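Local coordinates for 3-oxoacyl-[acyl-carrier-protein] synthase 2 (PDB 4JGA) that probably catalyses the decarboxylative condensation of malonyl-acyl carrier protein with an acyl-enzyme, the chain-extending step of bacterial fatty acid synthesis, at residues K134-T139 with P153-A158; S45-I50 with C60-L65; R304-A309 with N426-I431; W245-S250 with P394-N399. All coordinates share one frame; numbering follows the deposited sequence. Where two conformers were deposited one is given.

Contact 1 of 4, residues K134-T139 with P153-A158; sequences KMIEDT and PFFIPA
Two helices of the N-terminal half of this thiolase-fold subunit, 133-146 and 155-159, meet here beside the dimer interface, and F155 makes much of the joint. CG of F155 stands anti to its backbone N (chi1 173°), which swings the ring across to the turn made by M135, I136 and T139. T139 lies over one face: its CG2 sits 3.8 Å from the centroid of the F155 ring, a CH-pi contact displaced toward the CD1 side. At the rim the ring meets backbone, with CA of I136 in its plane, 3.9 Å from F155 CE1. M135 and F155 run past each other in opposite senses; chi1 of M135 (-176°) puts CG against A158 CB at 3.9 Å, and bends at chi2 and chi3 keep SD and CE near the same small methyl. V219 of the second subunit packs on F155, so a bulky apolar ring suits a place shared by both chains. T139 can line that ring because its hydroxyl is spent on its own helix: OG1 donates to M135 O at 2.6 Å, from above the carbonyl plane, and that oxygen also accepts from T139 N.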
loop_
_atom_site.group_PDB
_atom_site.type_symbol
_atom_site.label_atom_id
_atom_site.label_comp_id
_atom_site.label_asym_id
_atom_site.label_seq_id
_atom_site.Cartn_x
_atom_site.Cartn_y
_atom_site.Cartn_z
ATOM N N LYS A 134 8.183 -1.905 14.759
ATOM C CA LYS A 134 8.967 -2.533 15.815
ATOM C C LYS A 134 10.064 -3.459 15.213
ATOM O O LYS A 134 11.190 -3.481 15.681
ATOM C CB LYS A 134 8.055 -3.305 16.777
ATOM C CG LYS A 134 8.823 -4.143 17.790
ATOM C CD LYS A 134 7.937 -4.557 18.962
ATOM C CE LYS A 134 8.608 -5.563 19.899
ATOM N NZ LYS A 134 9.776 -4.954 20.597
ATOM N N MET A 135 9.718 -4.205 14.178
ATOM C CA MET A 135 10.640 -5.125 13.538
ATOM C C MET A 135 11.840 -4.371 12.966
ATOM O O MET A 135 12.985 -4.744 13.237
ATOM C CB MET A 135 9.924 -5.936 12.441
ATOM C CG MET A 135 10.772 -7.018 11.766
ATOM S SD MET A 135 11.585 -8.150 12.899
ATOM C CE MET A 135 10.157 -8.826 13.794
ATOM N N ILE A 136 11.576 -3.261 12.279
ATOM C CA ILE A 136 12.645 -2.466 11.684
ATOM C C ILE A 136 13.452 -1.769 12.771
ATOM O O ILE A 136 14.660 -1.772 12.722
ATOM C CB ILE A 136 12.120 -1.454 10.642
ATOM C CG1 ILE A 136 11.458 -2.199 9.480
ATOM C CG2 ILE A 136 13.248 -0.573 10.096
ATOM C CD1 ILE A 136 10.754 -1.309 8.467
ATOM N N GLU A 137 12.768 -1.188 13.745
ATOM C CA GLU A 137 13.413 -0.480 14.850
ATOM C C GLU A 137 14.320 -1.419 15.617
ATOM O O GLU A 137 15.502 -1.148 15.769
ATOM C CB GLU A 137 12.343 0.137 15.774
ATOM C CG GLU A 137 12.856 0.733 17.079
ATOM C CD GLU A 137 11.759 1.435 17.851
ATOM O OE1 GLU A 137 10.591 1.058 17.668
ATOM O OE2 GLU A 137 12.079 2.395 18.601
ATOM N N ASP A 138 13.770 -2.537 16.077
ATOM C CA ASP A 138 14.546 -3.523 16.847
ATOM C C ASP A 138 15.704 -4.081 16.023
ATOM O O ASP A 138 16.798 -4.232 16.527
ATOM C CB ASP A 138 13.671 -4.688 17.332
ATOM C CG ASP A 138 12.661 -4.270 18.379
ATOM O OD1 ASP A 138 12.736 -3.139 18.880
ATOM O OD2 ASP A 138 11.784 -5.076 18.703
ATOM N N THR A 139 15.451 -4.384 14.765
ATOM C CA THR A 139 16.436 -5.089 13.966
ATOM C C THR A 139 17.589 -4.127 13.658
ATOM O O THR A 139 18.754 -4.540 13.665
ATOM C CB THR A 139 15.853 -5.676 12.660
ATOM O OG1 THR A 139 14.809 -6.615 12.945
ATOM C CG2 THR A 139 16.943 -6.408 11.871
ATOM N N PRO A 153 17.247 -14.213 9.058
ATOM C CA PRO A 153 16.718 -14.516 7.721
ATOM C C PRO A 153 15.259 -14.058 7.537
ATOM O O PRO A 153 14.845 -13.785 6.420
ATOM C CB PRO A 153 16.814 -16.056 7.645
ATOM C CG PRO A 153 17.831 -16.445 8.689
ATOM C CD PRO A 153 17.724 -15.422 9.775
ATOM N N PHE A 154 14.488 -13.987 8.620
ATOM C CA PHE A 154 13.092 -13.589 8.521
ATOM C C PHE A 154 12.857 -12.061 8.482
ATOM O O PHE A 154 11.722 -11.630 8.321
ATOM C CB PHE A 154 12.314 -14.174 9.701
ATOM C CG PHE A 154 12.116 -15.631 9.609
ATOM C CD1 PHE A 154 11.004 -16.147 8.956
ATOM C CD2 PHE A 154 13.027 -16.496 10.168
ATOM C CE1 PHE A 154 10.807 -17.516 8.879
ATOM C CE2 PHE A 154 12.858 -17.866 10.084
ATOM C CZ PHE A 154 11.744 -18.384 9.443
ATOM N N PHE A 155 13.918 -11.246 8.601
ATOM C CA PHE A 155 13.748 -9.798 8.721
ATOM C C PHE A 155 12.896 -9.149 7.603
ATOM O O PHE A 155 11.911 -8.439 7.893
ATOM C CB PHE A 155 15.101 -9.090 8.811
ATOM C CG PHE A 155 14.986 -7.591 8.774
ATOM C CD1 PHE A 155 14.197 -6.916 9.712
ATOM C CD2 PHE A 155 15.600 -6.850 7.756
ATOM C CE1 PHE A 155 14.046 -5.543 9.643
ATOM C CE2 PHE A 155 15.467 -5.477 7.698
ATOM C CZ PHE A 155 14.688 -4.808 8.643
ATOM N N ILE A 156 13.244 -9.397 6.344
ATOM C CA ILE A 156 12.523 -8.742 5.244
ATOM C C ILE A 156 11.043 -9.115 5.236
ATOM O O ILE A 156 10.190 -8.230 5.377
ATOM C CB ILE A 156 13.196 -8.973 3.872
ATOM C CG1 ILE A 156 14.598 -8.344 3.855
ATOM C CG2 ILE A 156 12.329 -8.397 2.765
ATOM C CD1 ILE A 156 14.610 -6.832 4.006
ATOM N N PRO A 157 10.701 -10.415 5.088
ATOM C CA PRO A 157 9.244 -10.710 5.094
ATOM C C PRO A 157 8.515 -10.258 6.377
ATOM O O PRO A 157 7.329 -9.858 6.336
ATOM C CB PRO A 157 9.190 -12.254 4.899
ATOM C CG PRO A 157 10.543 -12.754 5.295
ATOM C CD PRO A 157 11.497 -11.638 4.888
ATOM N N ALA A 158 9.203 -10.326 7.513
ATOM C CA ALA A 158 8.591 -9.953 8.787
ATOM C C ALA A 158 8.216 -8.482 8.857
ATOM O O ALA A 158 7.341 -8.108 9.650
ATOM C CB ALA A 158 9.528 -10.275 9.925
#

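Contact 2 of 4, residues S45-I50 with C60-L65; sequences SGIKTI and CKIAGL
K48 reaches back along its own hairpin to grip two carbonyls. Its CB stands on the same side of the strand pair as CB of A63, and the chain then runs almost straight through CG and CD before turning at chi4 (-73°). CE passes 3.4 Å from L65 O, and NZ donates to that oxygen at 3.2 Å, in the carbonyl plane. A second bond from NZ, to G46 O at 3.0 Å, comes from well above the carbonyl plane; the same oxygen receives only a weak bond from L65 N, so the ammonium links the two strands where the backbone bond is weak. Between the backbones, K48 N and A63 O make a nearly straight bond of 2.8 Å, returned by A63 N to K48 O. I47 CD1 lies directly against G64 CA at 3.4 Å, the bare CA of glycine allowing so close an approach. At the other end I50 N donates to K61 O, and I50 CG1 rests on the small methyl of A63, 4.0 Å from its CB. The arrangement is that of a short two-stranded antiparallel sheet, 47-49 with 62-64, separate from the main sheet of the thiolase-fold core.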
loop_
_atom_site.group_PDB
_atom_site.type_symbol
_atom_site.label_atom_id
_atom_site.label_comp_id
_atom_site.label_asym_id
_atom_site.label_seq_id
_atom_site.Cartn_x
_atom_site.Cartn_y
_atom_site.Cartn_z
ATOM N N SER A 45 -13.445 1.553 28.163
ATOM C CA SER A 45 -12.286 2.151 27.505
ATOM C C SER A 45 -11.166 1.134 27.487
ATOM O O SER A 45 -11.004 0.403 28.457
ATOM C CB SER A 45 -11.802 3.417 28.268
ATOM O OG SER A 45 -10.567 3.897 27.738
ATOM N N GLY A 46 -10.399 1.086 26.402
ATOM C CA GLY A 46 -9.203 0.241 26.364
ATOM C C GLY A 46 -7.869 0.972 26.425
ATOM O O GLY A 46 -6.854 0.405 26.054
ATOM N N ILE A 47 -7.874 2.215 26.889
ATOM C CA ILE A 47 -6.670 3.017 26.933
ATOM C C ILE A 47 -6.014 2.794 28.283
ATOM O O ILE A 47 -6.687 2.871 29.318
ATOM C CB ILE A 47 -6.967 4.526 26.767
ATOM C CG1 ILE A 47 -7.652 4.840 25.419
ATOM C CG2 ILE A 47 -5.696 5.336 26.931
ATOM C CD1 ILE A 47 -7.017 4.173 24.240
ATOM N N LYS A 48 -4.709 2.511 28.267
ATOM C CA LYS A 48 -3.939 2.241 29.505
ATOM C C LYS A 48 -2.495 2.740 29.426
ATOM O O LYS A 48 -2.048 3.266 28.389
ATOM C CB LYS A 48 -3.987 0.762 29.984
ATOM C CG LYS A 48 -4.062 -0.293 28.911
ATOM C CD LYS A 48 -4.534 -1.638 29.419
ATOM C CE LYS A 48 -4.981 -2.499 28.240
ATOM N NZ LYS A 48 -6.285 -2.084 27.619
ATOM N N THR A 49 -1.830 2.651 30.576
ATOM C CA THR A 49 -0.445 2.991 30.704
ATOM C C THR A 49 0.405 1.997 29.896
ATOM O O THR A 49 0.199 0.794 29.945
ATOM C CB THR A 49 -0.044 2.991 32.190
ATOM O OG1 THR A 49 -0.663 4.123 32.840
ATOM C CG2 THR A 49 1.448 3.085 32.359
ATOM N N ILE A 50 1.351 2.525 29.143
ATOM C CA ILE A 50 2.314 1.724 28.434
ATOM C C ILE A 50 3.265 1.128 29.450
ATOM O O ILE A 50 3.821 1.838 30.265
ATOM C CB ILE A 50 3.130 2.578 27.440
ATOM C CG1 ILE A 50 2.209 3.080 26.332
ATOM C CG2 ILE A 50 4.300 1.781 26.853
ATOM C CD1 ILE A 50 2.776 4.237 25.546
ATOM N N CYS A 60 4.085 11.398 26.061
ATOM C CA CYS A 60 2.846 10.592 26.069
ATOM C C CYS A 60 3.158 9.186 26.564
ATOM O O CYS A 60 4.065 8.553 26.080
ATOM C CB CYS A 60 2.216 10.510 24.686
ATOM S SG CYS A 60 0.691 9.517 24.666
ATOM N N LYS A 61 2.420 8.734 27.573
ATOM C CA LYS A 61 2.764 7.518 28.295
ATOM C C LYS A 61 1.643 6.492 28.235
ATOM O O LYS A 61 1.665 5.512 28.966
ATOM C CB LYS A 61 3.074 7.862 29.761
ATOM C CG LYS A 61 4.280 8.782 29.920
ATOM C CD LYS A 61 4.413 9.307 31.338
ATOM C CE LYS A 61 5.393 10.463 31.383
ATOM N NZ LYS A 61 6.782 10.043 31.052
ATOM N N ILE A 62 0.669 6.719 27.356
ATOM C CA ILE A 62 -0.552 5.899 27.333
ATOM C C ILE A 62 -0.879 5.467 25.911
ATOM O O ILE A 62 -0.400 6.056 24.960
ATOM C CB ILE A 62 -1.766 6.671 27.881
ATOM C CG1 ILE A 62 -1.991 7.970 27.085
ATOM C CG2 ILE A 62 -1.577 6.965 29.370
ATOM C CD1 ILE A 62 -3.329 8.662 27.337
ATOM N N ALA A 63 -1.715 4.450 25.796
ATOM C CA ALA A 63 -2.106 3.945 24.500
ATOM C C ALA A 63 -3.269 2.978 24.650
ATOM O O ALA A 63 -3.491 2.441 25.729
ATOM C CB ALA A 63 -0.923 3.253 23.801
ATOM N N GLY A 64 -3.974 2.781 23.535
ATOM C CA GLY A 64 -4.937 1.695 23.370
ATOM C C GLY A 64 -4.185 0.412 23.059
ATOM O O GLY A 64 -3.649 0.241 21.967
ATOM N N LEU A 65 -4.148 -0.484 24.029
ATOM C CA LEU A 65 -3.303 -1.660 23.942
ATOM C C LEU A 65 -4.091 -2.951 24.065
ATOM O O LEU A 65 -5.045 -3.070 24.860
ATOM C CB LEU A 65 -2.230 -1.607 25.031
ATOM C CG LEU A 65 -1.225 -0.451 24.926
ATOM C CD1 LEU A 65 -0.460 -0.310 26.242
ATOM C CD2 LEU A 65 -0.257 -0.649 23.750
HETATM O O HOH W 1 4.012 4.635 30.451
#

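Contact 3 of 4, residues R304-A309 with N426-I431; sequences RAMRDA and NASLVI
This is a helix packed on a sheet: helix 300-312 lies against strand 425-432 of the large mixed sheet, running in nearly the same direction, with segment axes 7.1 Å apart at an angle of 31°. So close an approach depends on small residues. A305 and A309, one turn apart, both point their CB at the strand, and N426, S428 and V430, alternate residues of the strand, point back. S428 is the middle of the contact. Its OG stands anti to its carbonyl carbon (chi1 -67°) and tucks between the helix backbone and side chains, with A305 CB at 3.6 Å, while S428 CB comes 3.5 Å from A305 O. Being buried, the hydroxyl needs a partner, and it has one in N418 OD1, from a residue that also binds the potassium ion; S428 is thus probably a second-shell residue of that site. A309 CB lies between S428 CB and V430 CG2, each 3.9 Å away. A305 CB also meets the CB of N426, at 4.0 Å; the N426 amide is occupied by D288. The opposite side of the strand, carrying A427 and L429, is covered by helix 187-200, with L429 also touching helix 368-382. An outer helix on one face of the strand and core helices on the other match the five-layered alpha-beta-alpha-beta-alpha thiolase fold, to which beta-ketoacyl synthases belong.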
loop_
_atom_site.group_PDB
_atom_site.type_symbol
_atom_site.label_atom_id
_atom_site.label_comp_id
_atom_site.label_asym_id
_atom_site.label_seq_id
_atom_site.Cartn_x
_atom_site.Cartn_y
_atom_site.Cartn_z
ATOM N N ARG A 304 -15.876 16.372 0.536
ATOM C CA ARG A 304 -16.032 15.710 -0.736
ATOM C C ARG A 304 -16.093 14.189 -0.602
ATOM O O ARG A 304 -16.853 13.557 -1.293
ATOM C CB ARG A 304 -14.909 16.110 -1.693
ATOM C CG ARG A 304 -15.036 17.546 -2.221
ATOM C CD ARG A 304 -13.764 17.989 -2.932
ATOM N NE ARG A 304 -13.437 17.034 -3.968
ATOM C CZ ARG A 304 -12.277 16.402 -4.101
ATOM N NH1 ARG A 304 -11.211 16.707 -3.359
ATOM N NH2 ARG A 304 -12.167 15.486 -5.054
ATOM N N ALA A 305 -15.259 13.600 0.243
ATOM C CA ALA A 305 -15.292 12.150 0.412
ATOM C C ALA A 305 -16.674 11.674 0.868
ATOM O O ALA A 305 -17.205 10.702 0.339
ATOM C CB ALA A 305 -14.240 11.699 1.387
ATOM N N MET A 306 -17.239 12.365 1.857
ATOM C CA MET A 306 -18.580 12.048 2.334
ATOM C C MET A 306 -19.604 12.227 1.218
ATOM O O MET A 306 -20.420 11.344 0.949
ATOM C CB MET A 306 -18.963 12.918 3.540
ATOM C CG MET A 306 -18.142 12.586 4.785
ATOM S SD MET A 306 -18.690 13.514 6.230
ATOM C CE MET A 306 -18.098 15.164 5.823
ATOM N N ARG A 307 -19.533 13.372 0.567
ATOM C CA ARG A 307 -20.477 13.696 -0.473
ATOM C C ARG A 307 -20.424 12.673 -1.604
ATOM O O ARG A 307 -21.462 12.194 -2.063
ATOM C CB ARG A 307 -20.197 15.090 -1.027
ATOM C CG ARG A 307 -21.218 15.570 -2.047
ATOM C CD ARG A 307 -20.635 16.667 -2.927
ATOM N NE ARG A 307 -19.390 16.174 -3.541
ATOM C CZ ARG A 307 -18.490 16.952 -4.137
ATOM N NH1 ARG A 307 -18.681 18.257 -4.225
ATOM N NH2 ARG A 307 -17.399 16.406 -4.658
ATOM N N ASP A 308 -19.220 12.362 -2.053
ATOM C CA ASP A 308 -19.042 11.391 -3.132
ATOM C C ASP A 308 -19.475 9.969 -2.739
ATOM O O ASP A 308 -19.953 9.224 -3.561
ATOM C CB ASP A 308 -17.580 11.338 -3.554
ATOM C CG ASP A 308 -17.104 12.646 -4.209
ATOM O OD1 ASP A 308 -17.908 13.596 -4.411
ATOM O OD2 ASP A 308 -15.895 12.673 -4.490
ATOM N N ALA A 309 -19.285 9.613 -1.482
ATOM C CA ALA A 309 -19.634 8.273 -1.034
ATOM C C ALA A 309 -21.139 8.075 -1.165
ATOM O O ALA A 309 -21.599 7.044 -1.633
ATOM C CB ALA A 309 -19.167 8.047 0.388
ATOM N N ASN A 426 -8.336 11.011 2.227
ATOM C CA ASN A 426 -9.654 10.857 2.862
ATOM C C ASN A 426 -10.420 9.716 2.238
ATOM O O ASN A 426 -10.433 9.567 1.010
ATOM C CB ASN A 426 -10.496 12.107 2.700
ATOM C CG ASN A 426 -9.741 13.365 3.108
ATOM O OD1 ASN A 426 -9.597 13.652 4.293
ATOM N ND2 ASN A 426 -9.241 14.096 2.134
ATOM N N ALA A 427 -11.032 8.906 3.090
ATOM C CA ALA A 427 -11.896 7.852 2.609
ATOM C C ALA A 427 -13.194 7.813 3.431
ATOM O O ALA A 427 -13.154 7.916 4.674
ATOM C CB ALA A 427 -11.173 6.523 2.661
ATOM N N SER A 428 -14.318 7.680 2.732
ATOM C CA SER A 428 -15.635 7.497 3.361
ATOM C C SER A 428 -16.329 6.292 2.744
ATOM O O SER A 428 -16.265 6.076 1.512
ATOM C CB SER A 428 -16.515 8.731 3.182
ATOM O OG SER A 428 -15.979 9.812 3.918
ATOM N N LEU A 429 -16.972 5.514 3.603
ATOM C CA LEU A 429 -17.686 4.331 3.198
ATOM C C LEU A 429 -19.148 4.415 3.671
ATOM O O LEU A 429 -19.415 4.866 4.786
ATOM C CB LEU A 429 -17.014 3.100 3.794
ATOM C CG LEU A 429 -15.641 2.762 3.184
ATOM C CD1 LEU A 429 -14.864 1.786 4.093
ATOM C CD2 LEU A 429 -15.801 2.230 1.766
ATOM N N VAL A 430 -20.068 3.996 2.808
ATOM C CA VAL A 430 -21.478 3.894 3.149
ATOM C C VAL A 430 -21.928 2.424 3.088
ATOM O O VAL A 430 -21.717 1.713 2.093
ATOM C CB VAL A 430 -22.382 4.733 2.226
ATOM C CG1 VAL A 430 -23.864 4.505 2.552
ATOM C CG2 VAL A 430 -22.033 6.195 2.339
ATOM N N ILE A 431 -22.609 2.008 4.152
ATOM C CA ILE A 431 -23.124 0.672 4.284
ATOM C C ILE A 431 -24.613 0.772 4.512
ATOM O O ILE A 431 -25.083 1.674 5.206
ATOM C CB ILE A 431 -22.563 -0.004 5.537
ATOM C CG1 ILE A 431 -21.061 -0.131 5.429
ATOM C CG2 ILE A 431 -23.142 -1.403 5.689
ATOM C CD1 ILE A 431 -20.466 -0.557 6.788
#

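Contact 4 of 4, residues W245-S250 with P394-N399; sequences WDKDRS and PMDEVN
M395 takes the crowded chi1 position (57°), its CG between backbone N and carbonyl carbon; with an extended chi2 this sets SD over the guanidinium of R249, and a bend at chi3 (-68°) turns CE toward NH2. R249 starts from the same crowded rotamer (chi1 71°) and extends straight out to NE, so the two chains cross at about a right angle. Each segment holds a type I beta turn, D246 to R249 and M395 to V398, and a single backbone bridge joins them: M395 N donates to W245 O at 2.8 Å. Sulfur suits its place because it faces two flat groups, lying 3.5 Å above the R249 guanidinium plane and at the edge of the W245 indole, a Met-aromatic contact with SD 4.0 Å from W245 CD1. The arginine is held flat beneath it, since R249 NH1 donates to D246 O at 2.9 Å while NE and NH2 reach the carbonyls of T330 and T331. D246 forms an Asx turn, OD2 accepting from D248 N, and bonds T393 N through OD1. On the exposed side K247, a long, extended chain, passes P394 O and ends in a salt bridge, NZ meeting D396 OD1 at 2.9 Å from above the carboxylate plane.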
loop_
_atom_site.group_PDB
_atom_site.type_symbol
_atom_site.label_atom_id
_atom_site.label_comp_id
_atom_site.label_asym_id
_atom_site.label_seq_id
_atom_site.Cartn_x
_atom_site.Cartn_y
_atom_site.Cartn_z
ATOM N N TRP A 245 -14.384 16.057 20.259
ATOM C CA TRP A 245 -15.245 17.243 20.309
ATOM C C TRP A 245 -15.410 17.873 21.698
ATOM O O TRP A 245 -16.201 18.810 21.854
ATOM C CB TRP A 245 -16.596 16.973 19.653
ATOM C CG TRP A 245 -16.467 16.383 18.307
ATOM C CD1 TRP A 245 -16.024 17.009 17.145
ATOM C CD2 TRP A 245 -16.772 15.044 17.938
ATOM N NE1 TRP A 245 -16.034 16.104 16.089
ATOM C CE2 TRP A 245 -16.492 14.906 16.543
ATOM C CE3 TRP A 245 -17.251 13.936 18.637
ATOM C CZ2 TRP A 245 -16.678 13.721 15.874
ATOM C CZ3 TRP A 245 -17.441 12.758 17.947
ATOM C CH2 TRP A 245 -17.176 12.658 16.593
ATOM N N ASP A 246 -14.692 17.347 22.702
ATOM C CA ASP A 246 -14.718 17.907 24.050
ATOM C C ASP A 246 -13.770 19.107 24.074
ATOM O O ASP A 246 -12.726 19.113 23.408
ATOM C CB ASP A 246 -14.286 16.892 25.100
ATOM C CG ASP A 246 -14.470 17.411 26.511
ATOM O OD1 ASP A 246 -15.612 17.305 27.029
ATOM O OD2 ASP A 246 -13.466 17.928 27.093
ATOM N N LYS A 247 -14.153 20.127 24.827
ATOM C CA LYS A 247 -13.351 21.330 24.949
ATOM C C LYS A 247 -11.982 21.080 25.520
ATOM O O LYS A 247 -11.097 21.891 25.292
ATOM C CB LYS A 247 -14.072 22.389 25.793
ATOM C CG LYS A 247 -15.165 23.083 25.003
ATOM C CD LYS A 247 -15.641 24.382 25.625
ATOM C CE LYS A 247 -16.807 24.929 24.826
ATOM N NZ LYS A 247 -17.431 26.066 25.494
ATOM N N ASP A 248 -11.800 20.011 26.300
ATOM C CA ASP A 248 -10.470 19.737 26.858
ATOM C C ASP A 248 -9.636 18.775 25.999
ATOM O O ASP A 248 -8.576 18.321 26.437
ATOM C CB ASP A 248 -10.560 19.234 28.278
ATOM C CG ASP A 248 -9.336 19.612 29.089
ATOM O OD1 ASP A 248 -8.820 20.748 28.913
ATOM O OD2 ASP A 248 -8.858 18.802 29.928
ATOM N N ARG A 249 -10.088 18.484 24.776
ATOM C CA ARG A 249 -9.305 17.636 23.885
ATOM C C ARG A 249 -7.974 18.302 23.572
ATOM O O ARG A 249 -7.894 19.513 23.532
ATOM C CB ARG A 249 -10.065 17.338 22.598
ATOM C CG ARG A 249 -10.189 18.539 21.668
ATOM C CD ARG A 249 -11.205 18.248 20.577
ATOM N NE ARG A 249 -11.262 19.356 19.652
ATOM C CZ ARG A 249 -11.871 20.515 19.887
ATOM N NH1 ARG A 249 -12.517 20.753 21.027
ATOM N NH2 ARG A 249 -11.818 21.452 18.963
ATOM N N SER A 250 -6.926 17.501 23.401
ATOM C CA SER A 250 -5.598 18.032 23.076
ATOM C C SER A 250 -4.699 17.033 22.317
ATOM O O SER A 250 -3.462 17.072 22.469
ATOM C CB SER A 250 -4.902 18.484 24.352
ATOM O OG SER A 250 -4.589 17.397 25.217
ATOM N N PRO A 394 -19.064 19.698 25.503
ATOM C CA PRO A 394 -18.978 19.730 24.038
ATOM C C PRO A 394 -18.534 21.099 23.517
ATOM O O PRO A 394 -18.934 22.133 24.053
ATOM C CB PRO A 394 -20.415 19.406 23.579
ATOM C CG PRO A 394 -21.189 19.014 24.801
ATOM C CD PRO A 394 -20.452 19.571 25.992
ATOM N N MET A 395 -17.733 21.110 22.455
ATOM C CA MET A 395 -17.344 22.377 21.840
ATOM C C MET A 395 -18.592 23.133 21.370
ATOM O O MET A 395 -19.642 22.541 21.113
ATOM C CB MET A 395 -16.324 22.180 20.698
ATOM C CG MET A 395 -16.781 21.265 19.575
ATOM S SD MET A 395 -15.414 20.723 18.536
ATOM C CE MET A 395 -14.969 22.278 17.758
ATOM N N ASP A 396 -18.471 24.454 21.296
ATOM C CA ASP A 396 -19.609 25.334 21.041
ATOM C C ASP A 396 -20.324 25.098 19.718
ATOM O O ASP A 396 -21.552 25.284 19.616
ATOM C CB ASP A 396 -19.158 26.802 21.099
ATOM C CG ASP A 396 -18.859 27.270 22.518
ATOM O OD1 ASP A 396 -19.429 26.723 23.486
ATOM O OD2 ASP A 396 -18.064 28.220 22.647
ATOM N N GLU A 397 -19.569 24.682 18.724
ATOM C CA GLU A 397 -20.091 24.490 17.387
ATOM C C GLU A 397 -21.036 23.271 17.258
ATOM O O GLU A 397 -21.660 23.094 16.226
ATOM C CB GLU A 397 -18.916 24.299 16.418
ATOM C CG GLU A 397 -18.009 25.511 16.316
ATOM C CD GLU A 397 -16.977 25.628 17.436
ATOM O OE1 GLU A 397 -17.013 24.902 18.467
ATOM O OE2 GLU A 397 -16.092 26.491 17.277
ATOM N N VAL A 398 -21.109 22.421 18.271
ATOM C CA VAL A 398 -21.886 21.192 18.156
ATOM C C VAL A 398 -23.383 21.495 17.998
ATOM O O VAL A 398 -23.954 22.240 18.799
ATOM C CB VAL A 398 -21.654 20.253 19.350
ATOM C CG1 VAL A 398 -22.639 19.097 19.332
ATOM C CG2 VAL A 398 -20.223 19.733 19.315
ATOM N N ASN A 399 -24.001 20.938 16.953
ATOM C CA ASN A 399 -25.439 21.134 16.692
ATOM C C ASN A 399 -26.152 19.849 16.354
ATOM O O ASN A 399 -27.282 19.879 15.876
ATOM C CB ASN A 399 -25.628 22.050 15.487
ATOM C CG ASN A 399 -25.520 23.504 15.820
ATOM O OD1 ASN A 399 -25.773 23.942 16.935
ATOM N ND2 ASN A 399 -25.144 24.280 14.813
#

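Overall arrangement
Contact 2 comes first along the chain, and contact 1 follows; both lie in the N-terminal half of the chain, their centres about 25 Å apart. Contacts 3 and 4 are long-range and interleaved, 245-250 coming before 304-309 and 394-399 before 426-431, so that the later chain is folded back over earlier parts. Their centres are about 23 Å apart. Contacts 1 and 3 lie on opposite sides of the chain's centre, about 35 Å apart between centres, the first beside the second subunit and the third on the central mixed sheet. Contacts 2 and 4 join parts outside that sheet. None of the four touches another; together they span both halves of the thiolase-fold subunit.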